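Local coordinates for protein immunoreactive 84kD antigen PG93 (Porphyromonas gingivalis, PDB 5M11) that serves as an essential cell-surface component of the type IX secretion system and binds calcium and zinc ions, at residues A25-K30 against V272-E277; R114-G119 against L237-R242; G529-Y534 against G547-I552; D586-T591 against V603-T608. All coordinates share one frame; numbering follows the deposited sequence.

Interaction 1: residues A25-K30 against V272-E277; sequences AVETPK and VGAMNE
Glu27 holds CG anti to its backbone N (chi1 -167°) and runs on extended. Met275 sets CG beside its own N (chi1 -71°) and bends at the thioether (chi3 61°), so the two side chains cross at about a right angle. The contact closes the ring of the N-terminal beta-propeller. Strand 22-27 is the inner strand of its first four-stranded blade, and strand 271-273 begins the last. The two run in nearly the same direction. They come together at Val26 and Gly273, whose CA atoms lie 4.1 Å apart; glycine has no side chain to hold the strands off. Beyond this point the carboxylate of Glu27 takes over. Glu27 OE1 accepts the backbone N of Met275 at 3.1 Å, with the donor above the carboxylate plane rather than within it. The other oxygen, OE2, forms a salt bridge to Lys45 and a hydrogen bond to Ser278, so both oxygens are engaged. The Met275 side chain then lies against residues 27-29. Met275 CG sits 3.6 Å from Glu27 O. Met275 SD comes 3.5 Å from Pro29 N, and Met275 CE rests against the proline ring, 3.8 Å from Pro29 CG.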
loop_
_atom_site.group_PDB
_atom_site.type_symbol
_atom_site.label_atom_id
_atom_site.label_comp_id
_atom_site.label_asym_id
_atom_site.label_seq_id
_atom_site.Cartn_x
_atom_site.Cartn_y
_atom_site.Cartn_z
ATOM N N ALA A 25 11.231 9.419 -15.298
ATOM C CA ALA A 25 11.411 10.873 -15.310
ATOM C C ALA A 25 10.960 11.458 -16.639
ATOM O O ALA A 25 11.258 10.887 -17.694
ATOM C CB ALA A 25 12.869 11.212 -15.070
ATOM N N VAL A 26 10.216 12.578 -16.593
ATOM C CA VAL A 26 9.660 13.288 -17.756
ATOM C C VAL A 26 9.884 14.798 -17.572
ATOM O O VAL A 26 9.537 15.335 -16.506
ATOM C CB VAL A 26 8.135 12.969 -17.944
ATOM C CG1 VAL A 26 7.458 13.912 -18.941
ATOM C CG2 VAL A 26 7.890 11.522 -18.332
ATOM N N GLU A 27 10.401 15.488 -18.616
ATOM C CA GLU A 27 10.564 16.945 -18.586
ATOM C C GLU A 27 9.299 17.648 -19.105
ATOM O O GLU A 27 8.794 17.293 -20.166
ATOM C CB GLU A 27 11.787 17.413 -19.399
ATOM C CG GLU A 27 12.139 18.872 -19.122
ATOM C CD GLU A 27 13.000 19.583 -20.143
ATOM O OE1 GLU A 27 13.854 18.913 -20.768
ATOM O OE2 GLU A 27 12.860 20.820 -20.280
ATOM N N THR A 28 8.821 18.661 -18.350
ATOM C CA THR A 28 7.663 19.544 -18.607
ATOM C C THR A 28 8.240 20.965 -18.743
ATOM O O THR A 28 9.257 21.208 -18.093
ATOM C CB THR A 28 6.654 19.362 -17.434
ATOM O OG1 THR A 28 5.919 18.154 -17.645
ATOM C CG2 THR A 28 5.708 20.565 -17.202
ATOM N N PRO A 29 7.656 21.918 -19.531
ATOM C CA PRO A 29 8.246 23.278 -19.620
ATOM C C PRO A 29 8.561 23.927 -18.271
ATOM O O PRO A 29 9.597 24.569 -18.174
ATOM C CB PRO A 29 7.188 24.086 -20.371
ATOM C CG PRO A 29 6.477 23.078 -21.196
ATOM C CD PRO A 29 6.457 21.813 -20.385
ATOM N N LYS A 30 7.735 23.703 -17.230
ATOM C CA LYS A 30 7.982 24.293 -15.908
ATOM C C LYS A 30 8.083 23.235 -14.754
ATOM O O LYS A 30 8.301 23.624 -13.603
ATOM C CB LYS A 30 6.894 25.354 -15.570
ATOM C CG LYS A 30 6.875 26.598 -16.479
ATOM C CD LYS A 30 7.725 27.750 -15.934
ATOM C CE LYS A 30 8.456 28.507 -17.024
ATOM N NZ LYS A 30 8.962 29.824 -16.547
ATOM N N VAL A 272 14.916 8.653 -18.493
ATOM C CA VAL A 272 15.436 9.957 -18.915
ATOM C C VAL A 272 14.275 10.772 -19.481
ATOM O O VAL A 272 13.432 10.206 -20.186
ATOM C CB VAL A 272 16.633 9.913 -19.927
ATOM C CG1 VAL A 272 17.180 11.315 -20.175
ATOM C CG2 VAL A 272 17.766 9.005 -19.453
ATOM N N GLY A 273 14.277 12.082 -19.179
ATOM C CA GLY A 273 13.316 13.074 -19.655
ATOM C C GLY A 273 14.003 14.297 -20.232
ATOM O O GLY A 273 14.886 14.864 -19.588
ATOM N N ALA A 274 13.640 14.686 -21.469
ATOM C CA ALA A 274 14.224 15.820 -22.200
ATOM C C ALA A 274 13.297 16.262 -23.343
ATOM O O ALA A 274 12.817 15.417 -24.089
ATOM C CB ALA A 274 15.603 15.450 -22.748
ATOM N N MET A 275 13.028 17.578 -23.449
ATOM C CA MET A 275 12.142 18.186 -24.452
ATOM C C MET A 275 12.920 18.524 -25.692
ATOM O O MET A 275 14.122 18.758 -25.601
ATOM C CB MET A 275 11.431 19.426 -23.892
ATOM C CG MET A 275 10.384 19.062 -22.874
ATOM S SD MET A 275 9.434 20.420 -22.163
ATOM C CE MET A 275 8.640 21.101 -23.641
ATOM N N ASN A 276 12.237 18.546 -26.855
ATOM C CA ASN A 276 12.818 18.764 -28.183
ATOM C C ASN A 276 13.933 19.814 -28.171
ATOM O O ASN A 276 15.045 19.515 -28.631
ATOM C CB ASN A 276 11.739 19.129 -29.220
ATOM C CG ASN A 276 12.223 19.367 -30.644
ATOM O OD1 ASN A 276 13.053 18.634 -31.204
ATOM N ND2 ASN A 276 11.662 20.377 -31.289
ATOM N N GLU A 277 13.672 20.991 -27.593
ATOM C CA GLU A 277 14.656 22.067 -27.592
ATOM C C GLU A 277 15.329 22.268 -26.200
ATOM O O GLU A 277 15.704 23.392 -25.856
ATOM C CB GLU A 277 13.984 23.356 -28.108
ATOM C CG GLU A 277 13.851 23.369 -29.629
ATOM C CD GLU A 277 13.070 24.500 -30.281
ATOM O OE1 GLU A 277 13.051 25.626 -29.730
ATOM O OE2 GLU A 277 12.519 24.266 -31.383
#

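Interaction 2: residues R114-G119 against L237-R242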
loop_
_atom_site.group_PDB
_atom_site.type_symbol
_atom_site.label_atom_id
_atom_site.label_comp_id
_atom_site.label_asym_id
_atom_site.label_seq_id
_atom_site.Cartn_x
_atom_site.Cartn_y
_atom_site.Cartn_z
ATOM N N ARG A 114 6.654 0.661 -24.573
ATOM C CA ARG A 114 6.916 2.004 -25.106
ATOM C C ARG A 114 5.664 2.888 -25.060
ATOM O O ARG A 114 4.564 2.448 -25.410
ATOM C CB ARG A 114 7.477 1.930 -26.550
ATOM C CG ARG A 114 8.006 3.250 -27.118
ATOM C CD ARG A 114 9.292 3.734 -26.467
ATOM N NE ARG A 114 10.457 2.901 -26.790
ATOM C CZ ARG A 114 11.564 2.837 -26.047
ATOM N NH1 ARG A 114 11.664 3.545 -24.932
ATOM N NH2 ARG A 114 12.578 2.069 -26.420
ATOM N N LEU A 115 5.850 4.135 -24.608
ATOM C CA LEU A 115 4.829 5.177 -24.567
ATOM C C LEU A 115 5.397 6.317 -25.357
ATOM O O LEU A 115 6.168 7.114 -24.836
ATOM C CB LEU A 115 4.479 5.564 -23.118
ATOM C CG LEU A 115 3.465 6.681 -22.798
ATOM C CD1 LEU A 115 2.298 6.712 -23.764
ATOM C CD2 LEU A 115 2.957 6.537 -21.373
ATOM N N LEU A 116 5.106 6.320 -26.648
ATOM C CA LEU A 116 5.606 7.288 -27.597
ATOM C C LEU A 116 4.570 8.378 -27.881
ATOM O O LEU A 116 3.513 8.082 -28.425
ATOM C CB LEU A 116 5.975 6.532 -28.890
ATOM C CG LEU A 116 6.578 7.368 -30.002
ATOM C CD1 LEU A 116 8.021 7.737 -29.691
ATOM C CD2 LEU A 116 6.490 6.638 -31.308
ATOM N N ILE A 117 4.873 9.639 -27.549
ATOM C CA ILE A 117 3.955 10.759 -27.857
ATOM C C ILE A 117 4.479 11.544 -29.081
ATOM O O ILE A 117 5.554 12.157 -29.017
ATOM C CB ILE A 117 3.706 11.701 -26.651
ATOM C CG1 ILE A 117 2.973 10.951 -25.518
ATOM C CG2 ILE A 117 2.973 12.968 -27.110
ATOM C CD1 ILE A 117 2.510 11.764 -24.379
ATOM N N VAL A 118 3.737 11.480 -30.196
ATOM C CA VAL A 118 4.052 12.196 -31.441
ATOM C C VAL A 118 2.911 13.161 -31.692
ATOM O O VAL A 118 1.799 12.718 -31.969
ATOM C CB VAL A 118 4.278 11.247 -32.646
ATOM C CG1 VAL A 118 4.715 12.024 -33.872
ATOM C CG2 VAL A 118 5.272 10.145 -32.318
ATOM N N GLY A 119 3.167 14.447 -31.522
ATOM C CA GLY A 119 2.152 15.484 -31.699
ATOM C C GLY A 119 0.992 15.369 -30.727
ATOM O O GLY A 119 1.159 15.565 -29.519
ATOM N N LEU A 237 17.300 1.411 -23.654
ATOM C CA LEU A 237 17.116 2.538 -24.591
ATOM C C LEU A 237 15.973 3.434 -24.141
ATOM O O LEU A 237 14.833 2.987 -24.074
ATOM C CB LEU A 237 16.882 2.084 -26.059
ATOM C CG LEU A 237 16.301 3.117 -27.057
ATOM C CD1 LEU A 237 17.331 4.126 -27.506
ATOM C CD2 LEU A 237 15.796 2.453 -28.280
ATOM N N TYR A 238 16.277 4.705 -23.874
ATOM C CA TYR A 238 15.287 5.718 -23.507
ATOM C C TYR A 238 15.195 6.643 -24.672
ATOM O O TYR A 238 16.209 7.144 -25.167
ATOM C CB TYR A 238 15.636 6.435 -22.186
ATOM C CG TYR A 238 15.837 5.435 -21.074
ATOM C CD1 TYR A 238 14.923 4.405 -20.867
ATOM C CD2 TYR A 238 17.012 5.412 -20.336
ATOM C CE1 TYR A 238 15.149 3.413 -19.915
ATOM C CE2 TYR A 238 17.247 4.425 -19.377
ATOM C CZ TYR A 238 16.307 3.430 -19.169
ATOM O OH TYR A 238 16.492 2.458 -18.221
ATOM N N VAL A 239 13.994 6.751 -25.196
ATOM C CA VAL A 239 13.670 7.574 -26.351
ATOM C C VAL A 239 13.252 8.933 -25.818
ATOM O O VAL A 239 12.646 9.039 -24.748
ATOM C CB VAL A 239 12.620 6.896 -27.283
ATOM C CG1 VAL A 239 12.309 7.749 -28.513
ATOM C CG2 VAL A 239 13.128 5.525 -27.734
ATOM N N THR A 240 13.665 9.978 -26.539
ATOM C CA THR A 240 13.449 11.375 -26.208
ATOM C C THR A 240 13.429 12.156 -27.537
ATOM O O THR A 240 14.024 11.723 -28.534
ATOM C CB THR A 240 14.570 11.763 -25.205
ATOM O OG1 THR A 240 14.160 11.465 -23.868
ATOM C CG2 THR A 240 15.024 13.156 -25.313
ATOM N N ASP A 241 12.714 13.289 -27.547
ATOM C CA ASP A 241 12.609 14.228 -28.656
ATOM C C ASP A 241 13.949 14.961 -28.883
ATOM O O ASP A 241 14.170 15.510 -29.956
ATOM C CB ASP A 241 11.513 15.252 -28.329
ATOM C CG ASP A 241 10.095 14.938 -28.785
ATOM O OD1 ASP A 241 9.824 13.762 -29.157
ATOM O OD2 ASP A 241 9.264 15.877 -28.813
ATOM N N ARG A 242 14.821 14.987 -27.866
ATOM C CA ARG A 242 16.139 15.610 -27.854
ATOM C C ARG A 242 17.256 14.635 -28.347
ATOM O O ARG A 242 18.293 15.066 -28.885
ATOM C CB ARG A 242 16.441 16.109 -26.422
ATOM C CG ARG A 242 17.790 16.764 -26.210
ATOM C CD ARG A 242 18.010 17.945 -27.125
ATOM N NE ARG A 242 19.297 18.575 -26.847
ATOM C CZ ARG A 242 20.409 18.340 -27.528
ATOM N NH1 ARG A 242 20.412 17.472 -28.532
ATOM N NH2 ARG A 242 21.534 18.958 -27.201
#
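The carbonyl oxygen of Leu237 meets both terminal nitrogens of Arg114 in a forked pair of weak hydrogen bonds. NH1 of Arg114 lies 3.3 Å from Leu237 O, and NH2 lies 3.4 Å from the same oxygen. The oxygen sits at the edge of the guanidinium, in its plane. The firmer polar partner of Arg114 is Asp152, which forms a salt bridge to NE. The chain of Arg114 starts with CG anti to the backbone N (chi1 -170°), then bends at chi2 and chi3, which carries the guanidinium across to the second strand. Val239 covers one face of the flat group. Val239 CG2 stands over the centre of the plane, 3.5 Å from Arg114 CZ. The methyl CD2 of Leu237 also reaches Arg114, 3.7 Å from NH2. Further along, Leu116 CD1 and Val239 CG1 touch loosely at 4.4 Å. The backbones stay apart, with strand axes 9.1 Å from each other at closest and 24° from parallel. That spacing is bridged by side chains, chiefly the long arginine. Strands 112-118 and 236-239 are the inner strands of two non-adjacent blades of the N-terminal propeller. An arginine spanning between them fits the central channel of a seven-bladed beta-propeller, where inner strands line the axis.

Interaction 3: residues G529-Y534 against G547-I552; sequences GHKTIY and GSDIGI
Strands 533-538 and 544-548 form the inner beta hairpin of one blade in the second beta-propeller of the chain, and this contact lies at its open end, where the tight turn to strand 551-555 packs against the segment leading into the hairpin. Ile533 and Ser548 make an antiparallel non-hydrogen-bonded pair. Next to it, Tyr534 N donates to Gly547 O at 2.9 Å, in the plane of the carbonyl. Beyond the pair the partner is the carboxylate of Asp549. Its CG stands between the backbone N and the carbonyl carbon (chi1 62°), which turns OD1 to the opposite segment. Asp549 OD1 accepts Lys531 N at 2.8 Å through its syn lone pair. Asp549 OD1 also accepts Thr532 N at 3.2 Å, from above the carboxylate plane. Asp549 N reaches back weakly to Thr532 O. The turn itself is braced by Ser548, whose OG accepts Ile550 N at 3.1 Å in an ST turn and donates to Gly551 O. Ile550 lays its CD1 along the backbone, 3.5 Å from His530 N. On the other flank, CE2 of Tyr534 lies 3.5 Å from Asp549 N, with the ring plane nearly perpendicular to the carboxylate. Two backbone N-H groups converging on one aspartate oxygen would stabilise negative charge there and probably favour the ionised carboxylate.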
loop_
_atom_site.group_PDB
_atom_site.type_symbol
_atom_site.label_atom_id
_atom_site.label_comp_id
_atom_site.label_asym_id
_atom_site.label_seq_id
_atom_site.Cartn_x
_atom_site.Cartn_y
_atom_site.Cartn_z
ATOM N N GLY A 529 -14.926 -24.404 13.378
ATOM C CA GLY A 529 -14.577 -24.816 12.024
ATOM C C GLY A 529 -13.403 -24.082 11.432
ATOM O O GLY A 529 -13.076 -24.298 10.262
ATOM N N HIS A 530 -12.770 -23.200 12.238
ATOM C CA HIS A 530 -11.610 -22.400 11.846
ATOM C C HIS A 530 -10.403 -23.291 11.567
ATOM O O HIS A 530 -10.164 -24.274 12.283
ATOM C CB HIS A 530 -11.270 -21.350 12.914
ATOM C CG HIS A 530 -10.842 -21.909 14.244
ATOM N ND1 HIS A 530 -9.555 -22.385 14.450
ATOM C CD2 HIS A 530 -11.521 -21.975 15.412
ATOM C CE1 HIS A 530 -9.512 -22.763 15.717
ATOM N NE2 HIS A 530 -10.668 -22.529 16.336
ATOM N N LYS A 531 -9.673 -22.955 10.502
ATOM C CA LYS A 531 -8.478 -23.675 10.078
ATOM C C LYS A 531 -7.246 -22.961 10.663
ATOM O O LYS A 531 -6.408 -23.613 11.290
ATOM C CB LYS A 531 -8.429 -23.805 8.542
ATOM C CG LYS A 531 -9.553 -24.689 7.966
ATOM C CD LYS A 531 -9.519 -24.810 6.437
ATOM C CE LYS A 531 -8.788 -26.032 5.912
ATOM N NZ LYS A 531 -8.728 -26.060 4.418
ATOM N N THR A 532 -7.183 -21.620 10.534
ATOM C CA THR A 532 -6.101 -20.809 11.092
ATOM C C THR A 532 -6.688 -19.564 11.742
ATOM O O THR A 532 -7.667 -19.032 11.228
ATOM C CB THR A 532 -5.058 -20.442 10.008
ATOM O OG1 THR A 532 -4.638 -21.630 9.331
ATOM C CG2 THR A 532 -3.821 -19.739 10.595
ATOM N N ILE A 533 -6.082 -19.110 12.873
ATOM C CA ILE A 533 -6.408 -17.881 13.613
ATOM C C ILE A 533 -5.364 -16.846 13.228
ATOM O O ILE A 533 -4.176 -17.061 13.471
ATOM C CB ILE A 533 -6.459 -18.105 15.151
ATOM C CG1 ILE A 533 -7.413 -19.253 15.553
ATOM C CG2 ILE A 533 -6.784 -16.797 15.896
ATOM C CD1 ILE A 533 -8.893 -19.048 15.197
ATOM N N TYR A 534 -5.789 -15.748 12.587
ATOM C CA TYR A 534 -4.839 -14.742 12.093
ATOM C C TYR A 534 -4.745 -13.528 12.980
ATOM O O TYR A 534 -3.670 -12.937 13.059
ATOM C CB TYR A 534 -5.198 -14.290 10.668
ATOM C CG TYR A 534 -5.305 -15.406 9.651
ATOM C CD1 TYR A 534 -4.176 -16.108 9.237
ATOM C CD2 TYR A 534 -6.524 -15.725 9.065
ATOM C CE1 TYR A 534 -4.265 -17.124 8.286
ATOM C CE2 TYR A 534 -6.628 -16.749 8.123
ATOM C CZ TYR A 534 -5.494 -17.445 7.735
ATOM O OH TYR A 534 -5.583 -18.463 6.814
ATOM N N GLY A 547 -10.099 -13.441 14.708
ATOM C CA GLY A 547 -10.402 -13.528 13.295
ATOM C C GLY A 547 -9.693 -14.714 12.709
ATOM O O GLY A 547 -8.585 -15.051 13.135
ATOM N N SER A 548 -10.338 -15.357 11.749
ATOM C CA SER A 548 -9.838 -16.558 11.102
ATOM C C SER A 548 -10.110 -16.546 9.586
ATOM O O SER A 548 -10.511 -15.523 9.024
ATOM C CB SER A 548 -10.493 -17.785 11.744
ATOM O OG SER A 548 -11.850 -17.939 11.356
ATOM N N ASP A 549 -9.906 -17.702 8.943
ATOM C CA ASP A 549 -10.175 -17.926 7.533
ATOM C C ASP A 549 -11.703 -18.017 7.271
ATOM O O ASP A 549 -12.133 -17.812 6.133
ATOM C CB ASP A 549 -9.483 -19.230 7.092
ATOM C CG ASP A 549 -9.992 -20.462 7.826
ATOM O OD1 ASP A 549 -9.776 -20.551 9.069
ATOM O OD2 ASP A 549 -10.644 -21.310 7.174
ATOM N N ILE A 550 -12.506 -18.347 8.317
ATOM C CA ILE A 550 -13.962 -18.513 8.204
ATOM C C ILE A 550 -14.743 -17.346 8.880
ATOM O O ILE A 550 -15.959 -17.445 9.061
ATOM C CB ILE A 550 -14.416 -19.899 8.749
ATOM C CG1 ILE A 550 -14.209 -20.023 10.276
ATOM C CG2 ILE A 550 -13.748 -21.051 7.987
ATOM C CD1 ILE A 550 -15.166 -20.977 10.973
ATOM N N GLY A 551 -14.048 -16.258 9.216
ATOM C CA GLY A 551 -14.672 -15.090 9.827
ATOM C C GLY A 551 -14.197 -14.724 11.219
ATOM O O GLY A 551 -13.100 -15.103 11.640
ATOM N N ILE A 552 -15.035 -13.974 11.944
ATOM C CA ILE A 552 -14.718 -13.488 13.285
ATOM C C ILE A 552 -15.601 -14.199 14.348
ATOM O O ILE A 552 -16.691 -14.667 14.025
ATOM C CB ILE A 552 -14.866 -11.932 13.292
ATOM C CG1 ILE A 552 -14.013 -11.298 14.411
ATOM C CG2 ILE A 552 -16.346 -11.459 13.319
ATOM C CD1 ILE A 552 -13.874 -9.769 14.347
#

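Interaction 4: residues D586-T591 against V603-T608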
loop_
_atom_site.group_PDB
_atom_site.type_symbol
_atom_site.label_atom_id
_atom_site.label_comp_id
_atom_site.label_asym_id
_atom_site.label_seq_id
_atom_site.Cartn_x
_atom_site.Cartn_y
_atom_site.Cartn_z
ATOM N N ASP A 586 -18.924 -15.097 6.915
ATOM C CA ASP A 586 -18.504 -16.502 6.774
ATOM C C ASP A 586 -17.528 -16.618 5.597
ATOM O O ASP A 586 -17.755 -15.961 4.571
ATOM C CB ASP A 586 -19.713 -17.423 6.480
ATOM C CG ASP A 586 -20.701 -17.672 7.591
ATOM O OD1 ASP A 586 -21.879 -17.271 7.436
ATOM O OD2 ASP A 586 -20.347 -18.399 8.542
ATOM N N LYS A 587 -16.484 -17.479 5.717
ATOM C CA LYS A 587 -15.456 -17.775 4.688
ATOM C C LYS A 587 -14.571 -16.546 4.293
ATOM O O LYS A 587 -13.711 -16.675 3.415
ATOM C CB LYS A 587 -16.077 -18.405 3.415
ATOM C CG LYS A 587 -16.608 -19.833 3.594
ATOM C CD LYS A 587 -18.133 -19.894 3.680
ATOM C CE LYS A 587 -18.785 -20.210 2.360
ATOM N NZ LYS A 587 -20.255 -20.007 2.413
ATOM N N VAL A 588 -14.757 -15.388 4.963
ATOM C CA VAL A 588 -13.966 -14.174 4.757
ATOM C C VAL A 588 -12.731 -14.273 5.654
ATOM O O VAL A 588 -12.878 -14.411 6.877
ATOM C CB VAL A 588 -14.799 -12.901 5.061
ATOM C CG1 VAL A 588 -13.915 -11.672 5.187
ATOM C CG2 VAL A 588 -15.874 -12.674 4.013
ATOM N N THR A 589 -11.523 -14.210 5.060
ATOM C CA THR A 589 -10.260 -14.284 5.806
ATOM C C THR A 589 -9.992 -12.927 6.482
ATOM O O THR A 589 -9.785 -11.916 5.808
ATOM C CB THR A 589 -9.140 -14.753 4.882
ATOM O OG1 THR A 589 -9.444 -16.087 4.471
ATOM C CG2 THR A 589 -7.784 -14.721 5.540
ATOM N N VAL A 590 -10.041 -12.923 7.825
ATOM C CA VAL A 590 -9.830 -11.748 8.684
ATOM C C VAL A 590 -8.338 -11.714 9.093
ATOM O O VAL A 590 -7.846 -12.644 9.742
ATOM C CB VAL A 590 -10.804 -11.730 9.912
ATOM C CG1 VAL A 590 -10.417 -10.663 10.940
ATOM C CG2 VAL A 590 -12.244 -11.532 9.465
ATOM N N THR A 591 -7.641 -10.630 8.694
ATOM C CA THR A 591 -6.207 -10.412 8.905
ATOM C C THR A 591 -5.923 -9.603 10.194
ATOM O O THR A 591 -4.944 -9.900 10.887
ATOM C CB THR A 591 -5.619 -9.723 7.680
ATOM O OG1 THR A 591 -6.354 -8.529 7.453
ATOM C CG2 THR A 591 -5.695 -10.582 6.433
ATOM N N VAL A 603 -12.497 -4.165 11.530
ATOM C CA VAL A 603 -12.047 -5.436 10.975
ATOM C C VAL A 603 -11.434 -5.287 9.569
ATOM O O VAL A 603 -12.131 -4.904 8.617
ATOM C CB VAL A 603 -13.197 -6.457 10.939
ATOM C CG1 VAL A 603 -12.688 -7.813 10.474
ATOM C CG2 VAL A 603 -13.890 -6.569 12.299
ATOM N N ALA A 604 -10.139 -5.643 9.451
ATOM C CA ALA A 604 -9.404 -5.739 8.196
ATOM C C ALA A 604 -9.560 -7.144 7.653
ATOM O O ALA A 604 -9.433 -8.118 8.410
ATOM C CB ALA A 604 -7.947 -5.446 8.426
ATOM N N THR A 605 -9.853 -7.257 6.353
ATOM C CA THR A 605 -10.039 -8.534 5.663
ATOM C C THR A 605 -9.122 -8.673 4.429
ATOM O O THR A 605 -8.686 -7.686 3.831
ATOM C CB THR A 605 -11.523 -8.741 5.223
ATOM O OG1 THR A 605 -11.806 -8.008 4.021
ATOM C CG2 THR A 605 -12.537 -8.431 6.325
ATOM N N GLN A 606 -8.896 -9.921 4.029
ATOM C CA GLN A 606 -8.148 -10.275 2.839
ATOM C C GLN A 606 -9.158 -10.443 1.710
ATOM O O GLN A 606 -9.812 -11.480 1.633
ATOM C CB GLN A 606 -7.334 -11.560 3.100
ATOM C CG GLN A 606 -6.511 -12.062 1.926
ATOM C CD GLN A 606 -5.317 -12.838 2.414
ATOM O OE1 GLN A 606 -5.410 -14.026 2.761
ATOM N NE2 GLN A 606 -4.168 -12.171 2.468
ATOM N N GLY A 607 -9.360 -9.375 0.939
ATOM C CA GLY A 607 -10.229 -9.347 -0.234
ATOM C C GLY A 607 -11.626 -8.755 -0.174
ATOM O O GLY A 607 -12.301 -8.734 -1.207
ATOM N N THR A 608 -12.117 -8.313 0.990
ATOM C CA THR A 608 -13.494 -7.770 1.037
ATOM C C THR A 608 -13.558 -6.363 1.719
ATOM O O THR A 608 -14.633 -5.902 2.124
ATOM C CB THR A 608 -14.483 -8.770 1.696
ATOM O OG1 THR A 608 -14.128 -8.986 3.065
ATOM C CG2 THR A 608 -14.582 -10.096 0.950
#
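Thr605 OG1 is held by three hydrogen bonds. Thr605 OG1 accepts from Thr608 OG1 at 2.7 Å, accepts from Thr608 N at 3.1 Å, and donates to the carbonyl of Gly609. The bond from Thr608 N makes this an ST motif, where the chain turns after Thr605. In both threonines OG1 stands between the backbone N and the carbonyl carbon (chi1 80° for Thr605, 64° for Thr608), which suits the short bond between the hydroxyls. Val588 lies against this polar knot. Val588 CG1 meets Thr608 OG1 at 3.4 Å, tip to tip, and the Val588 side chain crosses that of Thr605 obliquely. The backbones pair as an antiparallel hairpin. Gln606 N donates to Thr589 O at 2.8 Å, almost straight along the C=O axis. Thr591 N donates to Ala604 O at 3.1 Å, from above the carbonyl plane. Between these bonds lies the non-hydrogen-bonded pair Val590 and Thr605. On their face, Val590 crosses Val603 at about a right angle, with Val590 CG1 3.7 Å from Val603 CG1. On the other face, Thr589 and Gln606 lie side by side and point the same way, with Thr589 CG2 3.7 Å from Gln606 OE1. Thr591 crosses over the same glutamine with its CG2, and its OG1 bonds to Ile636 O. The hairpin is the inner half of a four-stranded propeller blade. Strand 610-613 continues the sheet outward. Strand 636-642 of the next blade packs on Ala604, and the end of strand 544-548 in the preceding blade is hydrogen-bonded to Val590 through the backbone of Ser548.

The four contacts form two pairs, one in each beta-propeller, with centres of different pairs 44 to 52 Å apart. Interactions 1 and 2 have centres 11 Å apart. Residues 274-276 pack on 240-242, so ring closure and the contact between non-adjacent blades adjoin, away from the known metal sites. Interactions 3 and 4, in adjacent blades, have centres 9 Å apart. A probable hydrogen bond from Val590 N to Ser548 O, 2.9 Å, joins them. Neither touches a metal: the side chains of Tyr534 and Thr591 are about 10 and 9 Å from a bound zinc ion. The Ala604 side chain lies about 4 Å from that of Asp592, a zinc ligand of this protein whose zinc is absent here.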